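Local coordinates for protein cysteine desulfurase (Elizabethkingia anophelis NUHP1, PDB 5VPR) that probably removes sulfur from L-cysteine, using pyridoxal 5'-phosphate as cofactor, to give L-alanine and pass the sulfur to a carrier, at residues 308-319 against 390-400. Residues are numbered along the deposited sequence; the frame is centred on the assembly and turned at random.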
loop_
_atom_site.group_PDB
_atom_site.type_symbol
_atom_site.label_atom_id
_atom_site.label_comp_id
_atom_site.label_asym_id
_atom_site.label_seq_id
_atom_site.Cartn_x
_atom_site.Cartn_y
_atom_site.Cartn_z
ATOM N N ILE A 308 -15.164 -1.121 -4.790
ATOM C CA ILE A 308 -13.990 -1.956 -4.560
ATOM C C ILE A 308 -13.988 -2.451 -3.126
ATOM O O ILE A 308 -13.829 -3.648 -2.862
ATOM C CB ILE A 308 -12.699 -1.187 -4.887
ATOM C CG1 ILE A 308 -12.606 -0.887 -6.380
ATOM C CG2 ILE A 308 -11.479 -1.970 -4.419
ATOM C CD1 ILE A 308 -11.455 0.045 -6.706
ATOM N N ALA A 309 -14.191 -1.535 -2.175
ATOM C CA ALA A 309 -14.195 -1.921 -0.771
ATOM C C ALA A 309 -15.258 -2.979 -0.498
ATOM O O ALA A 309 -14.989 -3.972 0.187
ATOM C CB ALA A 309 -14.408 -0.693 0.117
ATOM N N ALA A 310 -16.459 -2.802 -1.060
ATOM C CA ALA A 310 -17.550 -3.739 -0.794
ATOM C C ALA A 310 -17.244 -5.114 -1.366
ATOM O O ALA A 310 -17.425 -6.138 -0.690
ATOM C CB ALA A 310 -18.862 -3.205 -1.373
ATOM N N HIS A 311 -16.794 -5.155 -2.620
ATOM C CA HIS A 311 -16.484 -6.432 -3.247
ATOM C C HIS A 311 -15.375 -7.156 -2.493
ATOM O O HIS A 311 -15.466 -8.366 -2.245
ATOM C CB HIS A 311 -16.094 -6.206 -4.704
ATOM C CG HIS A 311 -15.681 -7.454 -5.416
ATOM N ND1 HIS A 311 -16.569 -8.457 -5.735
ATOM C CD2 HIS A 311 -14.472 -7.865 -5.863
ATOM C CE1 HIS A 311 -15.927 -9.433 -6.352
ATOM N NE2 HIS A 311 -14.651 -9.096 -6.447
ATOM N N GLU A 312 -14.334 -6.421 -2.091
ATOM C CA GLU A 312 -13.195 -7.039 -1.418
ATOM C C GLU A 312 -13.567 -7.492 -0.017
ATOM O O GLU A 312 -13.109 -8.545 0.443
ATOM C CB GLU A 312 -12.007 -6.066 -1.380
ATOM C CG GLU A 312 -11.328 -5.943 -2.733
ATOM C CD GLU A 312 -10.109 -5.006 -2.753
ATOM O OE1 GLU A 312 -9.423 -4.976 -3.792
ATOM O OE2 GLU A 312 -9.841 -4.302 -1.763
ATOM N N HIS A 313 -14.396 -6.710 0.677
ATOM C CA HIS A 313 -14.870 -7.151 1.977
ATOM C C HIS A 313 -15.689 -8.436 1.863
ATOM O O HIS A 313 -15.618 -9.302 2.746
ATOM C CB HIS A 313 -15.685 -6.038 2.629
ATOM C CG HIS A 313 -16.306 -6.431 3.932
ATOM N ND1 HIS A 313 -17.481 -7.146 4.010
ATOM C CD2 HIS A 313 -15.914 -6.210 5.209
ATOM C CE1 HIS A 313 -17.787 -7.348 5.279
ATOM N NE2 HIS A 313 -16.853 -6.788 6.027
ATOM N N ALA A 314 -16.461 -8.591 0.785
ATOM C CA ALA A 314 -17.227 -9.825 0.624
ATOM C C ALA A 314 -16.315 -11.001 0.271
ATOM O O ALA A 314 -16.542 -12.130 0.725
ATOM C CB ALA A 314 -18.311 -9.633 -0.433
ATOM N N LEU A 315 -15.276 -10.756 -0.532
ATOM C CA LEU A 315 -14.298 -11.805 -0.822
ATOM C C LEU A 315 -13.632 -12.284 0.457
ATOM O O LEU A 315 -13.495 -13.490 0.693
ATOM C CB LEU A 315 -13.244 -11.282 -1.798
ATOM C CG LEU A 315 -13.688 -11.006 -3.232
ATOM C CD1 LEU A 315 -12.542 -10.367 -4.013
ATOM C CD2 LEU A 315 -14.132 -12.295 -3.900
ATOM N N LEU A 316 -13.236 -11.339 1.306
ATOM C CA LEU A 316 -12.528 -11.663 2.536
ATOM C C LEU A 316 -13.401 -12.486 3.471
ATOM O O LEU A 316 -12.978 -13.533 3.976
ATOM C CB LEU A 316 -12.074 -10.365 3.208
ATOM C CG LEU A 316 -11.212 -10.450 4.465
ATOM C CD1 LEU A 316 -9.937 -11.127 4.113
ATOM C CD2 LEU A 316 -10.912 -9.063 5.018
ATOM N N GLU A 317 -14.633 -12.034 3.709
ATOM C CA GLU A 317 -15.530 -12.777 4.590
ATOM C C GLU A 317 -15.778 -14.188 4.064
ATOM O O GLU A 317 -15.767 -15.160 4.831
ATOM C CB GLU A 317 -16.849 -12.022 4.751
ATOM N N TYR A 318 -16.004 -14.317 2.756
ATOM C CA TYR A 318 -16.268 -15.628 2.168
ATOM C C TYR A 318 -15.057 -16.542 2.308
ATOM O O TYR A 318 -15.181 -17.699 2.723
ATOM C CB TYR A 318 -16.660 -15.463 0.698
ATOM C CG TYR A 318 -16.996 -16.756 -0.009
ATOM C CD1 TYR A 318 -16.163 -17.276 -1.002
ATOM C CD2 TYR A 318 -18.150 -17.457 0.312
ATOM C CE1 TYR A 318 -16.489 -18.468 -1.654
ATOM C CE2 TYR A 318 -18.472 -18.626 -0.322
ATOM C CZ TYR A 318 -17.647 -19.131 -1.299
ATOM O OH TYR A 318 -18.004 -20.310 -1.911
ATOM N N ALA A 319 -13.867 -16.031 1.979
ATOM C CA ALA A 319 -12.663 -16.853 2.057
ATOM C C ALA A 319 -12.393 -17.299 3.490
ATOM O O ALA A 319 -12.119 -18.478 3.745
ATOM C CB ALA A 319 -11.466 -16.087 1.487
ATOM N N PHE A 390 -6.435 -10.201 -1.776
ATOM C CA PHE A 390 -7.419 -9.968 -2.820
ATOM C C PHE A 390 -7.272 -8.589 -3.447
ATOM O O PHE A 390 -6.833 -7.624 -2.804
ATOM C CB PHE A 390 -8.830 -10.148 -2.254
ATOM C CG PHE A 390 -9.039 -11.487 -1.617
ATOM C CD1 PHE A 390 -9.093 -12.631 -2.399
ATOM C CD2 PHE A 390 -9.147 -11.613 -0.245
ATOM C CE1 PHE A 390 -9.269 -13.878 -1.828
ATOM C CE2 PHE A 390 -9.333 -12.861 0.332
ATOM C CZ PHE A 390 -9.389 -13.993 -0.462
ATOM N N ALA A 391 -7.628 -8.521 -4.730
ATOM C CA ALA A 391 -7.784 -7.282 -5.479
ATOM C C ALA A 391 -9.163 -7.305 -6.128
ATOM O O ALA A 391 -9.936 -8.254 -5.953
ATOM C CB ALA A 391 -6.664 -7.100 -6.518
ATOM N N VAL A 392 -9.470 -6.262 -6.901
ATOM C CA VAL A 392 -10.842 -6.063 -7.365
ATOM C C VAL A 392 -11.266 -7.132 -8.363
ATOM O O VAL A 392 -12.461 -7.417 -8.496
ATOM C CB VAL A 392 -10.984 -4.651 -7.961
ATOM C CG1 VAL A 392 -10.185 -4.533 -9.266
ATOM C CG2 VAL A 392 -12.451 -4.308 -8.172
ATOM N N TYR A 393 -10.321 -7.750 -9.072
ATOM C CA TYR A 393 -10.659 -8.698 -10.124
ATOM C C TYR A 393 -10.839 -10.125 -9.613
ATOM O O TYR A 393 -11.210 -11.004 -10.399
ATOM C CB TYR A 393 -9.582 -8.674 -11.222
ATOM C CG TYR A 393 -8.173 -8.550 -10.688
ATOM C CD1 TYR A 393 -7.411 -7.412 -10.944
ATOM C CD2 TYR A 393 -7.607 -9.562 -9.915
ATOM C CE1 TYR A 393 -6.114 -7.281 -10.451
ATOM C CE2 TYR A 393 -6.308 -9.447 -9.416
ATOM C CZ TYR A 393 -5.571 -8.297 -9.684
ATOM O OH TYR A 393 -4.290 -8.158 -9.181
ATOM N N ASN A 394 -10.589 -10.380 -8.331
ATOM C CA ASN A 394 -10.732 -11.733 -7.813
ATOM C C ASN A 394 -12.208 -12.083 -7.615
ATOM O O ASN A 394 -13.065 -11.206 -7.454
ATOM C CB ASN A 394 -9.947 -11.886 -6.515
ATOM C CG ASN A 394 -8.453 -11.789 -6.735
ATOM O OD1 ASN A 394 -7.749 -11.052 -6.036
ATOM N ND2 ASN A 394 -7.955 -12.535 -7.717
ATOM N N THR A 395 -12.504 -13.386 -7.643
ATOM C CA THR A 395 -13.874 -13.872 -7.659
ATOM C C THR A 395 -14.121 -14.888 -6.545
ATOM O O THR A 395 -13.198 -15.503 -6.007
ATOM C CB THR A 395 -14.223 -14.533 -9.005
ATOM O OG1 THR A 395 -13.502 -15.764 -9.120
ATOM C CG2 THR A 395 -13.860 -13.631 -10.169
ATOM N N PHE A 396 -15.399 -15.077 -6.215
ATOM C CA PHE A 396 -15.753 -16.145 -5.287
ATOM C C PHE A 396 -15.385 -17.513 -5.858
ATOM O O PHE A 396 -14.956 -18.407 -5.119
ATOM C CB PHE A 396 -17.242 -16.068 -4.944
ATOM C CG PHE A 396 -17.636 -14.775 -4.294
ATOM C CD1 PHE A 396 -17.315 -14.528 -2.966
ATOM C CD2 PHE A 396 -18.311 -13.798 -5.011
ATOM C CE1 PHE A 396 -17.665 -13.332 -2.361
ATOM C CE2 PHE A 396 -18.662 -12.593 -4.414
ATOM C CZ PHE A 396 -18.340 -12.362 -3.088
ATOM N N GLU A 397 -15.525 -17.691 -7.175
ATOM C CA GLU A 397 -15.108 -18.951 -7.785
ATOM C C GLU A 397 -13.622 -19.206 -7.557
ATOM O O GLU A 397 -13.204 -20.354 -7.356
ATOM C CB GLU A 397 -15.437 -18.957 -9.279
ATOM N N GLU A 398 -12.810 -18.145 -7.553
ATOM C CA GLU A 398 -11.385 -18.332 -7.296
ATOM C C GLU A 398 -11.126 -18.735 -5.850
ATOM O O GLU A 398 -10.202 -19.511 -5.581
ATOM C CB GLU A 398 -10.609 -17.064 -7.640
ATOM C CG GLU A 398 -10.441 -16.829 -9.132
ATOM C CD GLU A 398 -9.741 -15.513 -9.427
ATOM O OE1 GLU A 398 -9.818 -14.597 -8.576
ATOM O OE2 GLU A 398 -9.117 -15.392 -10.508
ATOM N N ILE A 399 -11.930 -18.227 -4.910
ATOM C CA ILE A 399 -11.761 -18.617 -3.513
ATOM C C ILE A 399 -12.083 -20.099 -3.319
ATOM O O ILE A 399 -11.410 -20.796 -2.551
ATOM C CB ILE A 399 -12.613 -17.717 -2.602
ATOM C CG1 ILE A 399 -12.029 -16.290 -2.606
ATOM C CG2 ILE A 399 -12.670 -18.295 -1.217
ATOM C CD1 ILE A 399 -12.907 -15.246 -1.927
ATOM N N ASP A 400 -13.103 -20.609 -4.015
ATOM C CA ASP A 400 -13.392 -22.041 -3.938
ATOM C C ASP A 400 -12.224 -22.863 -4.466
ATOM O O ASP A 400 -11.896 -23.917 -3.909
ATOM C CB ASP A 400 -14.666 -22.375 -4.708
ATOM C CG ASP A 400 -15.890 -21.711 -4.120
ATOM O OD1 ASP A 400 -15.888 -21.398 -2.907
ATOM O OD2 ASP A 400 -16.856 -21.497 -4.879
#
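H311 reaches off its helix to the loop backbone: NE2 donates to N394 O at 2.8 Å, with N-H...O at 157°. N394 O lies in the imidazole plane, and NE2 meets it nearly head-on along the carbonyl bond, while L315 CG lies over one face of the imidazole. Because CG of H311 is anti to the backbone N (chi1 177°), the ring swings out to the loop. A second polar link closes the far end, where Y318 OH donates a hydrogen bond to D400 OD1 at 2.6 Å, on the carboxylate's syn lone pair.

Between the two, F396 turns its edge to the face of Y318 in an offset edge-to-face pair, the planes nearly perpendicular, while L315 CD2 makes a CH-pi contact over the F396 face, 4.1 Å from its centroid. The other L315 methyl, CD1, points at N394 CB and F390 CB. F390 packs its CZ 3.5 Å from A319 CB, and both residues also touch V342 on strand 341-345. This is the C-terminal small domain of a class-V (fold type I) PLP enzyme: helices 305-324 and 396-413 run roughly side by side, their short segments 10.0 Å apart at 23°, with strand 386-389 leading into the second through a type I turn, A391 to N394.

The start of that second helix is held by a capping box, E398 N to T395 OG1 and T395 N to E398 OE1. E398 OE1 also accepts from N394 ND2 from the opposite face of the carboxylate, and OE2 forms a salt bridge with R16. N394 OD1 in turn accepts from A391 N at 2.9 Å, bracing the turn whose carbonyl H311 uses.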